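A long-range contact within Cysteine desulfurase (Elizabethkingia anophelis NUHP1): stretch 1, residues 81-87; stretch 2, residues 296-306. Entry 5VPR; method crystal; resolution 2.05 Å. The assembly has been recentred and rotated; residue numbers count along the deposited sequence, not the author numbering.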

ATOM      1  N   LYS A  81      -5.709 -16.666   8.315  1.00 40.34           N
ATOM      2  CA  LYS A  81      -4.476 -17.446   8.329  1.00 42.45           C
ATOM      3  C   LYS A  81      -3.702 -17.287   7.027  1.00 44.21           C
ATOM      4  O   LYS A  81      -2.464 -17.347   7.028  1.00 44.85           O
ATOM      5  CB  LYS A  81      -4.778 -18.923   8.611  1.00 38.66           C
ATOM      6  CG  LYS A  81      -5.392 -19.194  10.006  1.00 38.74           C
ATOM      7  CD  LYS A  81      -5.506 -20.690  10.281  1.00 42.80           C
ATOM      8  CE  LYS A  81      -6.155 -20.962  11.641  1.00 49.12           C
ATOM      9  NZ  LYS A  81      -7.497 -20.302  11.695  1.00 54.36           N
ATOM     10  N   LYS A  82      -4.402 -17.086   5.909  1.00 40.49           N
ATOM     11  CA  LYS A  82      -3.709 -16.786   4.659  1.00 46.90           C
ATOM     12  C   LYS A  82      -2.910 -15.493   4.781  1.00 43.43           C
ATOM     13  O   LYS A  82      -1.740 -15.433   4.385  1.00 41.88           O
ATOM     14  CB  LYS A  82      -4.703 -16.694   3.503  1.00 46.40           C
ATOM     15  CG  LYS A  82      -5.431 -17.994   3.150  1.00 44.19           C
ATOM     16  CD  LYS A  82      -6.455 -17.692   2.047  1.00 47.01           C
ATOM     17  CE  LYS A  82      -7.327 -18.877   1.651  1.00 48.10           C
ATOM     18  NZ  LYS A  82      -8.253 -18.443   0.540  1.00 45.64           N
ATOM     19  N   VAL A  83      -3.530 -14.444   5.330  1.00 33.70           N
ATOM     20  CA  VAL A  83      -2.828 -13.175   5.508  1.00 31.87           C
ATOM     21  C   VAL A  83      -1.670 -13.340   6.488  1.00 37.86           C
ATOM     22  O   VAL A  83      -0.576 -12.806   6.269  1.00 36.86           O
ATOM     23  CB  VAL A  83      -3.803 -12.076   5.970  1.00 31.97           C
ATOM     24  CG1 VAL A  83      -3.052 -10.780   6.232  1.00 32.31           C
ATOM     25  CG2 VAL A  83      -4.899 -11.851   4.922  1.00 29.92           C
ATOM     26  N   GLN A  84      -1.898 -14.076   7.585  1.00 32.46           N
ATOM     27  CA  GLN A  84      -0.829 -14.366   8.545  1.00 36.24           C
ATOM     28  C   GLN A  84       0.406 -14.941   7.856  1.00 42.67           C
ATOM     29  O   GLN A  84       1.522 -14.436   8.027  1.00 44.46           O
ATOM     30  CB  GLN A  84      -1.332 -15.341   9.620  1.00 37.67           C
ATOM     31  CG  GLN A  84      -0.275 -15.634  10.696  1.00 42.55           C
ATOM     32  CD  GLN A  84      -0.423 -16.989  11.355  1.00 47.83           C
ATOM     33  OE1 GLN A  84      -1.452 -17.659  11.227  1.00 49.58           O
ATOM     34  NE2 GLN A  84       0.619 -17.408  12.066  1.00 44.88           N
ATOM     35  N   ARG A  85       0.218 -16.004   7.067  1.00 41.20           N
ATOM     36  CA  ARG A  85       1.343 -16.604   6.351  1.00 44.05           C
ATOM     37  C   ARG A  85       1.932 -15.646   5.320  1.00 49.01           C
ATOM     38  O   ARG A  85       3.147 -15.641   5.096  1.00 48.79           O
ATOM     39  CB  ARG A  85       0.899 -17.909   5.683  1.00 40.80           C
ATOM     40  CG  ARG A  85       0.663 -19.057   6.669  1.00 51.85           C
ATOM     41  CD  ARG A  85       0.407 -20.385   5.957  1.00 53.66           C
ATOM     42  NE  ARG A  85      -0.869 -20.368   5.257  1.00 59.75           N
ATOM     43  CZ  ARG A  85      -2.033 -20.685   5.819  1.00 65.62           C
ATOM     44  NH1 ARG A  85      -2.077 -21.058   7.094  1.00 67.85           N
ATOM     45  NH2 ARG A  85      -3.153 -20.632   5.103  1.00 58.92           N
ATOM     46  N   PHE A  86       1.085 -14.818   4.710  1.00 41.18           N
ATOM     47  CA  PHE A  86       1.520 -13.865   3.694  1.00 41.17           C
ATOM     48  C   PHE A  86       2.531 -12.862   4.248  1.00 46.68           C
ATOM     49  O   PHE A  86       3.519 -12.540   3.578  1.00 46.45           O
ATOM     50  CB  PHE A  86       0.281 -13.159   3.126  1.00 36.92           C
ATOM     51  CG  PHE A  86       0.564 -12.215   1.994  1.00 33.49           C
ATOM     52  CD1 PHE A  86       0.956 -12.693   0.753  1.00 42.51           C
ATOM     53  CD2 PHE A  86       0.392 -10.847   2.159  1.00 38.56           C
ATOM     54  CE1 PHE A  86       1.181 -11.816  -0.311  1.00 46.20           C
ATOM     55  CE2 PHE A  86       0.624  -9.959   1.101  1.00 38.47           C
ATOM     56  CZ  PHE A  86       1.019 -10.445  -0.128  1.00 42.65           C
ATOM     57  N   ILE A  87       2.319 -12.367   5.471  1.00 40.59           N
ATOM     58  CA  ILE A  87       3.249 -11.421   6.090  1.00 40.37           C
ATOM     59  C   ILE A  87       4.168 -12.098   7.111  1.00 43.16           C
ATOM     60  O   ILE A  87       4.953 -11.415   7.782  1.00 43.12           O
ATOM     61  CB  ILE A  87       2.510 -10.236   6.736  1.00 37.70           C
ATOM     62  CG1 ILE A  87       1.695 -10.704   7.954  1.00 31.37           C
ATOM     63  CG2 ILE A  87       1.640  -9.502   5.692  1.00 39.63           C
ATOM     64  CD1 ILE A  87       0.967  -9.550   8.685  1.00 34.99           C
ATOM     65  N   ALA A 296      -7.101 -12.571  -2.651  1.00 31.18           N
ATOM     66  CA  ALA A 296      -6.075 -11.735  -3.266  1.00 36.07           C
ATOM     67  C   ALA A 296      -4.673 -12.176  -2.849  1.00 39.51           C
ATOM     68  O   ALA A 296      -3.736 -12.127  -3.658  1.00 37.84           O
ATOM     69  CB  ALA A 296      -6.330 -10.273  -2.896  1.00 30.74           C
ATOM     70  N   VAL A 297      -4.514 -12.625  -1.602  1.00 34.75           N
ATOM     71  CA  VAL A 297      -3.259 -13.246  -1.187  1.00 37.48           C
ATOM     72  C   VAL A 297      -2.992 -14.498  -2.016  1.00 36.49           C
ATOM     73  O   VAL A 297      -1.874 -14.718  -2.502  1.00 38.02           O
ATOM     74  CB  VAL A 297      -3.294 -13.558   0.321  1.00 41.65           C
ATOM     75  CG1 VAL A 297      -2.149 -14.508   0.705  1.00 40.67           C
ATOM     76  CG2 VAL A 297      -3.209 -12.274   1.123  1.00 44.65           C
ATOM     77  N   ASP A 298      -4.022 -15.334  -2.195  1.00 40.25           N
ATOM     78  CA  ASP A 298      -3.888 -16.531  -3.025  1.00 45.31           C
ATOM     79  C   ASP A 298      -3.416 -16.181  -4.433  1.00 38.81           C
ATOM     80  O   ASP A 298      -2.565 -16.874  -5.008  1.00 42.24           O
ATOM     81  CB  ASP A 298      -5.228 -17.275  -3.091  1.00 47.16           C
ATOM     82  CG  ASP A 298      -5.591 -17.984  -1.788  1.00 49.78           C
ATOM     83  OD1 ASP A 298      -4.726 -18.108  -0.893  1.00 49.57           O
ATOM     84  OD2 ASP A 298      -6.756 -18.419  -1.664  1.00 45.71           O
ATOM     85  N   PHE A 299      -3.963 -15.107  -5.006  1.00 44.15           N
ATOM     86  CA  PHE A 299      -3.579 -14.705  -6.359  1.00 44.14           C
ATOM     87  C   PHE A 299      -2.103 -14.352  -6.424  1.00 43.54           C
ATOM     88  O   PHE A 299      -1.375 -14.796  -7.324  1.00 45.98           O
ATOM     89  CB  PHE A 299      -4.420 -13.512  -6.820  1.00 43.61           C
ATOM     90  CG  PHE A 299      -3.870 -12.843  -8.044  1.00 42.54           C
ATOM     91  CD1 PHE A 299      -3.987 -13.454  -9.287  1.00 41.55           C
ATOM     92  CD2 PHE A 299      -3.211 -11.629  -7.954  1.00 41.68           C
ATOM     93  CE1 PHE A 299      -3.467 -12.855 -10.438  1.00 47.00           C
ATOM     94  CE2 PHE A 299      -2.687 -11.024  -9.096  1.00 49.90           C
ATOM     95  CZ  PHE A 299      -2.814 -11.643 -10.340  1.00 45.15           C
ATOM     96  N   MET A 300      -1.645 -13.543  -5.473  1.00 41.28           N
ATOM     97  CA  MET A 300      -0.239 -13.174  -5.441  1.00 39.24           C
ATOM     98  C   MET A 300       0.645 -14.397  -5.221  1.00 43.14           C
ATOM     99  O   MET A 300       1.671 -14.547  -5.896  1.00 49.02           O
ATOM    100  CB  MET A 300      -0.010 -12.112  -4.365  1.00 38.74           C
ATOM    101  CG  MET A 300      -0.688 -10.791  -4.697  1.00 38.75           C
ATOM    102  SD  MET A 300      -0.249  -9.422  -3.615  1.00 42.83           S
ATOM    103  CE  MET A 300       1.523  -9.247  -3.899  1.00 35.85           C
ATOM    104  N   GLU A 301       0.262 -15.297  -4.304  1.00 42.13           N
ATOM    105  CA  GLU A 301       1.071 -16.503  -4.111  1.00 44.66           C
ATOM    106  C   GLU A 301       1.056 -17.374  -5.364  1.00 48.92           C
ATOM    107  O   GLU A 301       2.064 -18.001  -5.707  1.00 54.52           O
ATOM    108  CB  GLU A 301       0.589 -17.302  -2.895  1.00 44.48           C
ATOM    109  CG  GLU A 301       0.524 -16.506  -1.585  1.00 56.09           C
ATOM    110  CD  GLU A 301       1.820 -16.521  -0.768  1.00 68.23           C
ATOM    111  OE1 GLU A 301       2.911 -16.716  -1.353  1.00 69.35           O
ATOM    112  OE2 GLU A 301       1.740 -16.337   0.474  1.00 70.51           O
ATOM    113  N   LYS A 302      -0.074 -17.410  -6.074  1.00 49.43           N
ATOM    114  CA  LYS A 302      -0.134 -18.194  -7.304  1.00 52.13           C
ATOM    115  C   LYS A 302       0.797 -17.621  -8.362  1.00 58.61           C
ATOM    116  O   LYS A 302       1.523 -18.363  -9.028  1.00 54.25           O
ATOM    117  CB  LYS A 302      -1.563 -18.253  -7.843  1.00 50.90           C
ATOM    118  CG  LYS A 302      -1.679 -19.056  -9.131  1.00 51.03           C
ATOM    119  CD  LYS A 302      -3.091 -19.013  -9.697  1.00 53.57           C
ATOM    120  CE  LYS A 302      -3.483 -17.598 -10.071  1.00 59.22           C
ATOM    121  NZ  LYS A 302      -4.725 -17.564 -10.882  1.00 62.22           N
ATOM    122  N   VAL A 303       0.783 -16.300  -8.546  1.00 51.57           N
ATOM    123  CA  VAL A 303       1.700 -15.694  -9.503  1.00 58.19           C
ATOM    124  C   VAL A 303       3.140 -15.866  -9.043  1.00 61.25           C
ATOM    125  O   VAL A 303       4.022 -16.236  -9.826  1.00 64.62           O
ATOM    126  CB  VAL A 303       1.353 -14.212  -9.722  1.00 53.98           C
ATOM    127  CG1 VAL A 303       2.441 -13.552 -10.567  1.00 61.53           C
ATOM    128  CG2 VAL A 303       0.020 -14.094 -10.413  1.00 47.61           C
ATOM    129  N   GLY A 304       3.403 -15.594  -7.772  1.00 57.82           N
ATOM    130  CA  GLY A 304       4.766 -15.642  -7.285  1.00 58.04           C
ATOM    131  C   GLY A 304       5.276 -14.257  -6.962  1.00 58.31           C
ATOM    132  O   GLY A 304       5.393 -13.403  -7.848  1.00 58.09           O
ATOM    133  N   ARG A 305       5.578 -14.022  -5.686  1.00 54.96           N
ATOM    134  CA  ARG A 305       5.914 -12.675  -5.237  1.00 55.00           C
ATOM    135  C   ARG A 305       7.254 -12.215  -5.798  1.00 61.19           C
ATOM    136  O   ARG A 305       7.427 -11.027  -6.109  1.00 61.47           O
ATOM    137  CB  ARG A 305       5.903 -12.644  -3.712  1.00 57.03           C
ATOM    138  CG  ARG A 305       4.584 -13.188  -3.147  1.00 69.46           C
ATOM    139  CD  ARG A 305       4.647 -13.432  -1.647  1.00 69.02           C
ATOM    140  NE  ARG A 305       4.385 -12.231  -0.849  1.00 51.13           N
ATOM    141  CZ  ARG A 305       4.402 -12.228   0.483  1.00 52.47           C
ATOM    142  NH1 ARG A 305       4.664 -13.357   1.132  1.00 53.26           N
ATOM    143  NH2 ARG A 305       4.158 -11.114   1.169  1.00 46.80           N
ATOM    144  N   SER A 306       8.203 -13.134  -5.961  1.00 52.45           N
ATOM    145  CA  SER A 306       9.438 -12.767  -6.634  1.00 54.82           C
ATOM    146  C   SER A 306       9.186 -12.474  -8.110  1.00 55.14           C
ATOM    147  O   SER A 306       9.803 -11.567  -8.677  1.00 59.41           O
ATOM    148  CB  SER A 306      10.481 -13.871  -6.468  1.00 70.96           C
ATOM    149  OG  SER A 306      10.040 -15.066  -7.081  1.00 84.67           O
TER
HETATM  150  O   HOH W   1      -0.982 -17.233   2.350  1.00 42.19           O

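Two helical stretches, more than 200 residues apart in sequence, pack against each other here. Their axes come within 9.9 Å and their N-to-C directions differ by 43°. The backbones are nearest at Val83 and Val297, whose CA atoms are 6.7 Å apart. Together the two sides bury 438 Å².

The main bump is Phe86. Its CA-to-CB bond points sideways, but chi1 near 180° (t) brings the ring nearer the second stretch. There it sits as a knob in a hollow formed by Val297, Met300, Glu301 and Arg305. It has the largest covered area of any residue in the contact, 140 Å².

The walls of the hollow differ. Val297 lies under one face of the ring, with its CG2 4.1 Å from the ring centroid of Phe86 in a CH-pi contact. Its other methyl, CG1, comes within 3.6 Å of Phe86 CD1. The opposite face is covered by Arg305. The guanidinium of Arg305 stacks flat on the ring of Phe86, with centres 3.8 Å apart and planes at 18°, so cation and pi cloud meet over the face. Met300 fills an oblique position, its SD 3.8 Å from Phe86 CZ. Glu301 closes the edge, where its OE2 is 3.7 Å from Phe86 CD1.

Arg305 also ties ring and backbone together. Its NH1 donates to Phe86 O at 2.8 Å, and its NH2 donates to the same Phe86 O at 2.9 Å. A long side chain suits this place: it reaches across and its planar end covers the ring of Phe86.

Val297 points toward the first stretch and fits close to the helix backbone. Its CG1 is 3.8 Å from Lys82 O, and its CG2 is 4.2 Å from Val83 CG2. A compact branched side chain can touch both the ring and the neighbouring helix at this close approach. Val83 itself points away and adds little area.

Farther out, Lys82 points toward the second stretch with an extended chain. Its NZ forms a salt bridge with Asp298 OD2 at 2.7 Å. Both residues are partly exposed, which suits a charged pair beside the apolar packing. A water adds a small bridge: it donates to Lys82 O at 2.8 Å and, weakly, to Glu301 OE2 at 3.4 Å.

Gly304 separates the two helical segments of the second stretch. Its positive phi suits glycine, and the turn precedes the helix that carries Arg305.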